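Local coordinates for enoyl-CoA hydratase (Mycobacterium smegmatis, PDB 3PE8), which catalyses the addition of water across the double bond of 2-enoyl-CoA thioesters, giving 3-hydroxyacyl-CoA, as a member of the crotonase family, at the interface of chains A and B. Sequence-based numbering; all coordinates share one arbitrary frame. Chains: chain A/B, Enoyl-CoA hydratase.

Contact 1: the interface of chains A and B. Residues chain A 193, 197; chain B 131, 158-160.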
ATOM      1  N   SER A 193      10.332  29.136 -18.255  1.00 12.51           N
ATOM      2  CA  SER A 193      11.026  28.905 -16.987  1.00 13.41           C
ATOM      3  C   SER A 193      11.588  27.498 -16.874  1.00 13.23           C
ATOM      4  O   SER A 193      12.725  27.317 -16.467  1.00 14.07           O
ATOM      5  CB  SER A 193      10.135  29.208 -15.785  1.00 14.38           C
ATOM      6  OG  SER A 193       9.721  30.542 -15.812  1.00 16.68           O
ATOM      7  N   ASN A 197      15.973  25.699 -17.140  1.00 13.46           N
ATOM      8  CA  ASN A 197      16.590  24.818 -16.164  1.00 14.80           C
ATOM      9  C   ASN A 197      17.408  23.700 -16.833  1.00 15.50           C
ATOM     10  O   ASN A 197      17.501  23.633 -18.042  1.00 16.19           O
ATOM     11  CB  ASN A 197      15.501  24.258 -15.246  1.00 15.21           C
ATOM     12  CG  ASN A 197      15.025  25.285 -14.273  1.00 20.66           C
ATOM     13  OD1 ASN A 197      13.826  25.391 -13.999  1.00 22.57           O
ATOM     14  ND2 ASN A 197      15.938  26.103 -13.780  1.00 20.83           N
TER
ATOM     15  N   ARG B 131      17.486  23.035 -11.057  1.00 24.13           N
ATOM     16  CA  ARG B 131      18.372  24.105 -11.496  0.50 25.82           C
ATOM     17  C   ARG B 131      19.843  23.834 -11.146  1.00 26.47           C
ATOM     18  O   ARG B 131      20.714  24.070 -11.977  1.00 28.74           O
ATOM     19  CB  ARG B 131      17.900  25.454 -10.919  0.50 25.96           C
ATOM     20  CG  ARG B 131      18.476  26.690 -11.588  0.50 28.89           C
ATOM     21  CD  ARG B 131      17.849  27.993 -11.017  0.50 31.01           C
ATOM     22  NE  ARG B 131      16.527  28.321 -11.575  0.50 32.13           N
ATOM     23  CZ  ARG B 131      15.606  29.056 -10.946  0.50 31.73           C
ATOM     24  NH1 ARG B 131      15.839  29.534  -9.730  0.50 31.40           N
ATOM     25  NH2 ARG B 131      14.444  29.314 -11.530  0.50 31.02           N
ATOM     26  N   LEU B 158       9.822  22.204 -11.339  1.00 10.27           N
ATOM     27  CA  LEU B 158      10.303  22.275 -12.711  1.00 11.73           C
ATOM     28  C   LEU B 158      10.678  23.709 -13.141  1.00 11.67           C
ATOM     29  O   LEU B 158      11.533  23.874 -14.007  1.00 11.87           O
ATOM     30  CB  LEU B 158       9.278  21.671 -13.659  1.00 12.01           C
ATOM     31  CG  LEU B 158       8.890  20.235 -13.290  1.00 15.14           C
ATOM     32  CD1 LEU B 158       7.769  19.778 -14.236  1.00 19.89           C
ATOM     33  CD2 LEU B 158      10.140  19.287 -13.201  1.00 18.09           C
ATOM     34  N   THR B 159      10.039  24.726 -12.545  1.00 11.62           N
ATOM     35  CA  THR B 159      10.376  26.131 -12.833  1.00 11.04           C
ATOM     36  C   THR B 159      11.485  26.680 -11.960  1.00 11.35           C
ATOM     37  O   THR B 159      12.273  27.499 -12.433  1.00 13.73           O
ATOM     38  CB  THR B 159       9.163  27.094 -12.718  1.00 11.55           C
ATOM     39  OG1 THR B 159       8.736  27.148 -11.351  1.00 10.92           O
ATOM     40  CG2 THR B 159       7.984  26.718 -13.687  1.00 11.68           C
ATOM     41  N   GLY B 160      11.530  26.256 -10.701  1.00 11.28           N
ATOM     42  CA  GLY B 160      12.388  26.851  -9.690  1.00 11.66           C
ATOM     43  C   GLY B 160      11.910  28.189  -9.165  1.00 12.50           C
ATOM     44  O   GLY B 160      12.640  28.852  -8.416  1.00 15.27           O
TER

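Contact 2: the interface of chains A and B. Residues chain A 204-205, 208, 212; chain B 135, 141, 223-224, 227.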
ATOM      1  N   ALA A 204      14.678  13.838 -14.894  1.00 11.89           N
ATOM      2  CA  ALA A 204      14.899  12.882 -13.813  1.00 11.91           C
ATOM      3  C   ALA A 204      13.930  13.140 -12.642  1.00 12.14           C
ATOM      4  O   ALA A 204      13.322  12.208 -12.088  1.00 12.35           O
ATOM      5  CB  ALA A 204      16.386  12.916 -13.354  1.00 12.80           C
ATOM      6  N   LEU A 205      13.737  14.404 -12.300  1.00 11.42           N
ATOM      7  CA  LEU A 205      12.850  14.740 -11.199  1.00 12.27           C
ATOM      8  C   LEU A 205      11.401  14.451 -11.584  1.00 11.26           C
ATOM      9  O   LEU A 205      10.653  13.860 -10.800  1.00 10.63           O
ATOM     10  CB  LEU A 205      13.037  16.174 -10.724  1.00 13.78           C
ATOM     11  CG  LEU A 205      12.197  16.529  -9.495  1.00 16.99           C
ATOM     12  CD1 LEU A 205      12.179  15.502  -8.320  1.00 18.20           C
ATOM     13  CD2 LEU A 205      12.615  17.907  -8.983  1.00 19.31           C
ATOM     14  N   SER A 208      10.699  10.805 -11.540  1.00 11.36           N
ATOM     15  CA  SER A 208      10.534  10.366 -10.179  1.00 11.85           C
ATOM     16  C   SER A 208       9.149  10.714  -9.610  1.00 11.10           C
ATOM     17  O   SER A 208       8.490   9.866  -8.986  1.00 10.83           O
ATOM     18  CB  SER A 208      11.660  10.902  -9.291  1.00 12.13           C
ATOM     19  OG  SER A 208      11.523  10.346  -8.002  1.00 14.36           O
ATOM     20  N   ILE A 212       6.486   7.891  -8.243  1.00 11.53           N
ATOM     21  CA  ILE A 212       5.864   7.997  -6.932  1.00 12.31           C
ATOM     22  C   ILE A 212       4.345   8.021  -7.092  1.00 12.45           C
ATOM     23  O   ILE A 212       3.636   7.311  -6.402  1.00 13.44           O
ATOM     24  CB  ILE A 212       6.392   9.240  -6.187  1.00 11.96           C
ATOM     25  CG1 ILE A 212       7.826   9.034  -5.752  1.00 12.39           C
ATOM     26  CG2 ILE A 212       5.524   9.552  -4.959  1.00 16.20           C
ATOM     27  CD1 ILE A 212       8.549  10.376  -5.447  1.00 14.29           C
TER
ATOM     28  N   MET B 135      19.172  15.782  -7.154  1.00 16.44           N
ATOM     29  CA  MET B 135      17.890  15.167  -6.799  1.00 15.39           C
ATOM     30  C   MET B 135      17.654  15.266  -5.287  1.00 14.63           C
ATOM     31  O   MET B 135      18.597  15.149  -4.505  1.00 15.09           O
ATOM     32  CB  MET B 135      17.867  13.709  -7.241  1.00 16.32           C
ATOM     33  CG  MET B 135      17.819  13.538  -8.731  1.00 15.27           C
ATOM     34  SD  MET B 135      16.283  14.017  -9.511  1.00 16.77           S
ATOM     35  CE  MET B 135      15.312  12.557  -9.057  1.00 20.89           C
ATOM     36  N   SER B 141      10.220  15.449  -2.836  1.00 10.01           N
ATOM     37  CA  SER B 141       9.378  14.932  -3.913  1.00  9.89           C
ATOM     38  C   SER B 141       8.152  14.153  -3.407  1.00  9.48           C
ATOM     39  O   SER B 141       7.212  13.891  -4.164  1.00  9.87           O
ATOM     40  CB  SER B 141      10.202  14.115  -4.914  1.00 12.24           C
ATOM     41  OG  SER B 141      10.789  12.966  -4.352  1.00 12.96           O
ATOM     42  N   ALA B 223      11.320   5.339  -3.208  1.00 11.75           N
ATOM     43  CA  ALA B 223      11.409   5.712  -4.598  1.00 12.12           C
ATOM     44  C   ALA B 223      12.234   6.976  -4.829  1.00 11.21           C
ATOM     45  O   ALA B 223      13.024   7.021  -5.763  1.00 12.65           O
ATOM     46  CB  ALA B 223      10.017   5.866  -5.203  1.00 12.21           C
ATOM     47  N   GLU B 224      12.064   7.965  -3.957  1.00 10.93           N
ATOM     48  CA  GLU B 224      12.835   9.209  -4.029  1.00 10.89           C
ATOM     49  C   GLU B 224      14.346   8.851  -3.848  1.00 11.17           C
ATOM     50  O   GLU B 224      15.211   9.343  -4.610  1.00 12.66           O
ATOM     51  CB  GLU B 224      12.384  10.196  -2.937  1.00  9.93           C
ATOM     52  CG  GLU B 224      13.294  11.419  -2.829  1.00 10.69           C
ATOM     53  CD  GLU B 224      12.921  12.363  -1.747  1.00 12.71           C
ATOM     54  OE1 GLU B 224      13.377  12.188  -0.599  1.00 11.87           O
ATOM     55  OE2 GLU B 224      12.152  13.301  -2.071  1.00 12.82           O
ATOM     56  N   ALA B 227      15.720   7.084  -6.896  1.00 14.09           N
ATOM     57  CA  ALA B 227      15.925   8.021  -8.005  1.00 13.32           C
ATOM     58  C   ALA B 227      17.187   8.873  -7.788  1.00 14.23           C
ATOM     59  O   ALA B 227      17.917   9.159  -8.744  1.00 15.13           O
ATOM     60  CB  ALA B 227      14.699   8.909  -8.207  1.00 13.22           C
TER
HETATM   61  O   HOH W   1      12.495  12.302  -6.415  1.00  9.20           O

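Contact 3: the interface of chains A and B. Residues chain A 205, 209, 212; chain B 140-141, 144-145, 153, 157.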
ATOM      1  N   LEU A 205      13.737  14.404 -12.300  1.00 11.42           N
ATOM      2  CA  LEU A 205      12.850  14.740 -11.199  1.00 12.27           C
ATOM      3  C   LEU A 205      11.401  14.451 -11.584  1.00 11.26           C
ATOM      4  O   LEU A 205      10.653  13.860 -10.800  1.00 10.63           O
ATOM      5  CB  LEU A 205      13.037  16.174 -10.724  1.00 13.78           C
ATOM      6  CG  LEU A 205      12.197  16.529  -9.495  1.00 16.99           C
ATOM      7  CD1 LEU A 205      12.179  15.502  -8.320  1.00 18.20           C
ATOM      8  CD2 LEU A 205      12.615  17.907  -8.983  1.00 19.31           C
ATOM      9  N   TYR A 209       8.681  11.943  -9.833  1.00 10.08           N
ATOM     10  CA  TYR A 209       7.331  12.308  -9.412  1.00 10.37           C
ATOM     11  C   TYR A 209       6.297  11.342 -10.038  1.00  9.93           C
ATOM     12  O   TYR A 209       5.364  10.931  -9.384  1.00 10.72           O
ATOM     13  CB  TYR A 209       6.995  13.727  -9.871  1.00  9.88           C
ATOM     14  CG  TYR A 209       7.416  14.875  -8.943  1.00  9.93           C
ATOM     15  CD1 TYR A 209       7.080  14.867  -7.615  1.00 11.41           C
ATOM     16  CD2 TYR A 209       8.025  16.036  -9.438  1.00 13.36           C
ATOM     17  CE1 TYR A 209       7.407  15.918  -6.772  1.00 11.76           C
ATOM     18  CE2 TYR A 209       8.348  17.090  -8.602  1.00 12.90           C
ATOM     19  CZ  TYR A 209       8.047  17.036  -7.265  1.00 11.49           C
ATOM     20  OH  TYR A 209       8.320  18.100  -6.385  1.00 12.65           O
ATOM     21  N   ILE A 212       6.486   7.891  -8.243  1.00 11.53           N
ATOM     22  CA  ILE A 212       5.864   7.997  -6.932  1.00 12.31           C
ATOM     23  C   ILE A 212       4.345   8.021  -7.092  1.00 12.45           C
ATOM     24  O   ILE A 212       3.636   7.311  -6.402  1.00 13.44           O
ATOM     25  CB  ILE A 212       6.392   9.240  -6.187  1.00 11.96           C
ATOM     26  CG1 ILE A 212       7.826   9.034  -5.752  1.00 12.39           C
ATOM     27  CG2 ILE A 212       5.524   9.552  -4.959  1.00 16.20           C
ATOM     28  CD1 ILE A 212       8.549  10.376  -5.447  1.00 14.29           C
TER
ATOM     29  N   LEU B 140      11.533  16.098  -0.359  1.00  9.63           N
ATOM     30  CA  LEU B 140      10.820  17.114  -1.130  1.00 10.30           C
ATOM     31  C   LEU B 140       9.821  16.491  -2.107  1.00  9.40           C
ATOM     32  O   LEU B 140       8.698  16.971  -2.262  1.00  9.46           O
ATOM     33  CB  LEU B 140      11.783  18.024  -1.859  1.00  9.97           C
ATOM     34  CG  LEU B 140      11.185  19.311  -2.440  1.00 15.78           C
ATOM     35  CD1 LEU B 140      12.175  20.420  -2.387  1.00 20.97           C
ATOM     36  CD2 LEU B 140      10.748  18.970  -3.893  1.00 19.11           C
ATOM     37  N   SER B 141      10.220  15.449  -2.836  1.00 10.01           N
ATOM     38  CA  SER B 141       9.378  14.932  -3.913  1.00  9.89           C
ATOM     39  C   SER B 141       8.152  14.153  -3.407  1.00  9.48           C
ATOM     40  O   SER B 141       7.212  13.891  -4.164  1.00  9.87           O
ATOM     41  CB  SER B 141      10.202  14.115  -4.914  1.00 12.24           C
ATOM     42  OG  SER B 141      10.789  12.966  -4.352  1.00 12.96           O
ATOM     43  N   LEU B 144       6.251  17.707  -0.825  1.00  7.42           N
ATOM     44  CA  LEU B 144       5.772  18.923  -1.530  1.00  7.16           C
ATOM     45  C   LEU B 144       4.432  18.662  -2.188  1.00  8.07           C
ATOM     46  O   LEU B 144       3.469  19.380  -1.911  1.00  8.84           O
ATOM     47  CB  LEU B 144       6.829  19.529  -2.432  1.00  7.96           C
ATOM     48  CG  LEU B 144       6.455  20.897  -2.996  1.00  6.99           C
ATOM     49  CD1 LEU B 144       6.221  21.969  -1.911  1.00  9.32           C
ATOM     50  CD2 LEU B 144       7.510  21.312  -4.007  1.00  7.84           C
ATOM     51  N   PRO B 145       4.269  17.579  -2.977  1.00  8.60           N
ATOM     52  CA  PRO B 145       2.872  17.339  -3.477  1.00  8.87           C
ATOM     53  C   PRO B 145       1.858  17.091  -2.366  1.00 10.15           C
ATOM     54  O   PRO B 145       0.708  17.503  -2.467  1.00 10.32           O
ATOM     55  CB  PRO B 145       3.000  16.110  -4.374  1.00 10.15           C
ATOM     56  CG  PRO B 145       4.437  15.876  -4.511  1.00 11.25           C
ATOM     57  CD  PRO B 145       5.227  16.608  -3.520  1.00  8.45           C
ATOM     58  N   ALA B 153       3.250  21.501  -6.867  1.00  8.10           N
ATOM     59  CA  ALA B 153       4.567  20.934  -6.572  1.00  7.95           C
ATOM     60  C   ALA B 153       5.386  20.745  -7.857  1.00  8.24           C
ATOM     61  O   ALA B 153       6.572  21.073  -7.897  1.00  8.94           O
ATOM     62  CB  ALA B 153       4.453  19.585  -5.807  1.00  9.47           C
ATOM     63  N   SER B 157       8.888  22.660  -8.726  1.00  8.99           N
ATOM     64  CA  SER B 157      10.120  21.892  -8.952  1.00  9.09           C
ATOM     65  C   SER B 157      10.700  22.058 -10.344  1.00 10.44           C
ATOM     66  O   SER B 157      11.917  22.078 -10.535  1.00 11.64           O
ATOM     67  CB  SER B 157       9.890  20.423  -8.683  1.00  9.97           C
ATOM     68  OG  SER B 157       9.690  20.207  -7.300  1.00 11.67           O
TER

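Contact 1: the interface of chains A and B
A:Asn197 carries the polar part of this contact, with its side-chain amide set between the guanidinium arm of B:Arg131 and the last carbonyls of a helix of chain B. CG stands anti to the carbonyl carbon (chi1 -75°), which turns the amide outward to the partner. As built, A:Asn197 OD1 lies 2.7 Å from B:Leu158 O. The same A:Asn197 OD1 is 3.1 Å from B:Thr159 O. On the other branch, A:Asn197 ND2 lies 3.2 Å from B:Arg131 NE. The first two pairs join acceptors and the third joins donors, so this setting of the amide is doubtful. Turned over about CB-CG, the amide nitrogen could donate to both carbonyls and its oxygen could accept from NE. Asparagine suits the place because one short, flat group offers both functions. The arginine chain bends at chi3 (-80°), bringing NE beside the amide, and the two planes are inclined by 39°.

The apolar part is small: A:Ser193 CB meets B:Thr159 CB at 3.8 Å, with the threonine methyl CG2 close by. Small side chains let the two backbones approach here.

In the fold, A:Ser193 belongs to helix 183-195 and A:Asn197 to the short link before helix 199-234. Opposite them lie helix 129-132, which begins at the zinc ligand B:His129, and the C-terminal end of helix 150-159.

Contact 2: the interface of chains A and B
Two copies of the same long helix, 199-234, pack antiparallel in this helix-to-helix interface, joining neighbouring subunits of the six-chain assembly. A:Ser208 and A:Ile212, one turn apart, face B:Ala227 and B:Ala223, also one turn apart. A:Ser208 CB comes to 3.8 Å from B:Ala227 CB, and A:Ile212 CG1 to 3.9 Å from B:Ala223 CB. Alanines suit this seam because their bare methyls allow close helix packing.

B:Met135 reaches in from a loop. Bends at chi2 and chi3 fold its thioether over the backbone of chain A, with B:Met135 SD 3.9 Å from A:Leu205 CA and B:Met135 CE 3.6 Å from A:Ala204 O. A flexible, unbranched chain can mould itself to such a ridge.

The polar link runs through water 1, which lies 2.7 Å from A:Ser208 OG and 2.8 Å from B:Ser141 OG. Beside this bridge A:Ile212 CD1 packs 3.6 Å from B:Ser141 OG. The hydroxyl of A:Ser208 stands anti to its own backbone nitrogen (chi1 -175°), which directs it toward the partner chain. Behind B:Ser141, B:Glu224 OE2 accepts from both its hydroxyl and its amide. The amide approaches almost head-on to the C-O bond, while B:Ser141 OG, 2.7 Å from B:Glu224 OE2, arrives on the anti side, some 16° off the plane. This grip on the start of helix 140-148 fixes the serine for the water.

The site probably helps register subunits within the hexamer typical of the family.

Contact 3: the interface of chains A and B
The ring of A:Tyr209 wedges between helices 140-148 and 150-159 of chain B, forming the apolar centre. B:Ser141 CA, at 3.6 Å, and B:Pro145 CG, at 3.7 Å, straddle A:Tyr209 CE1 from opposite sides of the ring plane, the serine on the side where A:Leu205 lies. The compact, conformationally restricted proline ring offers carbons that pack against an aromatic CH. On the CE2 side, B:Ser157 CB sits at the edge of the ring, in its plane, 3.7 Å from A:Tyr209 CE2. From its own helix, A:Leu205 lays CD1 over part of one face, offset toward the rim, and its other branch, CD2, packs on B:Ser157 CB.

The carbonyl oxygen B:Ser141 O also lies 3.3 Å from A:Tyr209 CE1, a little off the ring plane. B:Leu140 CD2 stands 3.6 Å from A:Tyr209 OH, and B:Leu144 CD2 is slightly farther, giving the phenol end apolar neighbours.

At the polar rim A:Tyr209 OH and B:Ser157 OG share a hydrogen bond of 2.7 Å, whose direction the structure does not settle. B:Ser157 keeps OG beside its backbone nitrogen (chi1 -69°), which also allows a weak bond of 3.3 Å from B:Ser157 OG back to B:Ala153 O, one turn earlier. If that bond forms, OG would be the acceptor from the phenol.

Tyrosine suits the place because its ring packs between two helices while its hydroxyl still finds a polar partner; this probably helps fix how the subunits dock.

Contact 2 and contact 3 are neighbours, their C-alpha centres about 7 Å apart, and share A:Leu205, A:Ile212 and B:Ser141; contact 1 lies about 16 Å from contact 2 and 13 Å from contact 3. Helix 199-234 of chain A supplies that side of contacts 2 and 3, and contact 1 uses the segment just before it. On chain B, helix 140-148 serves contacts 2 and 3, helix 150-159 serves contacts 1 and 3, and contact 2 adds helix 199-234 and the loop of B:Met135. They are neighbouring patches of one interface, which probably stabilise the assembly of six chains.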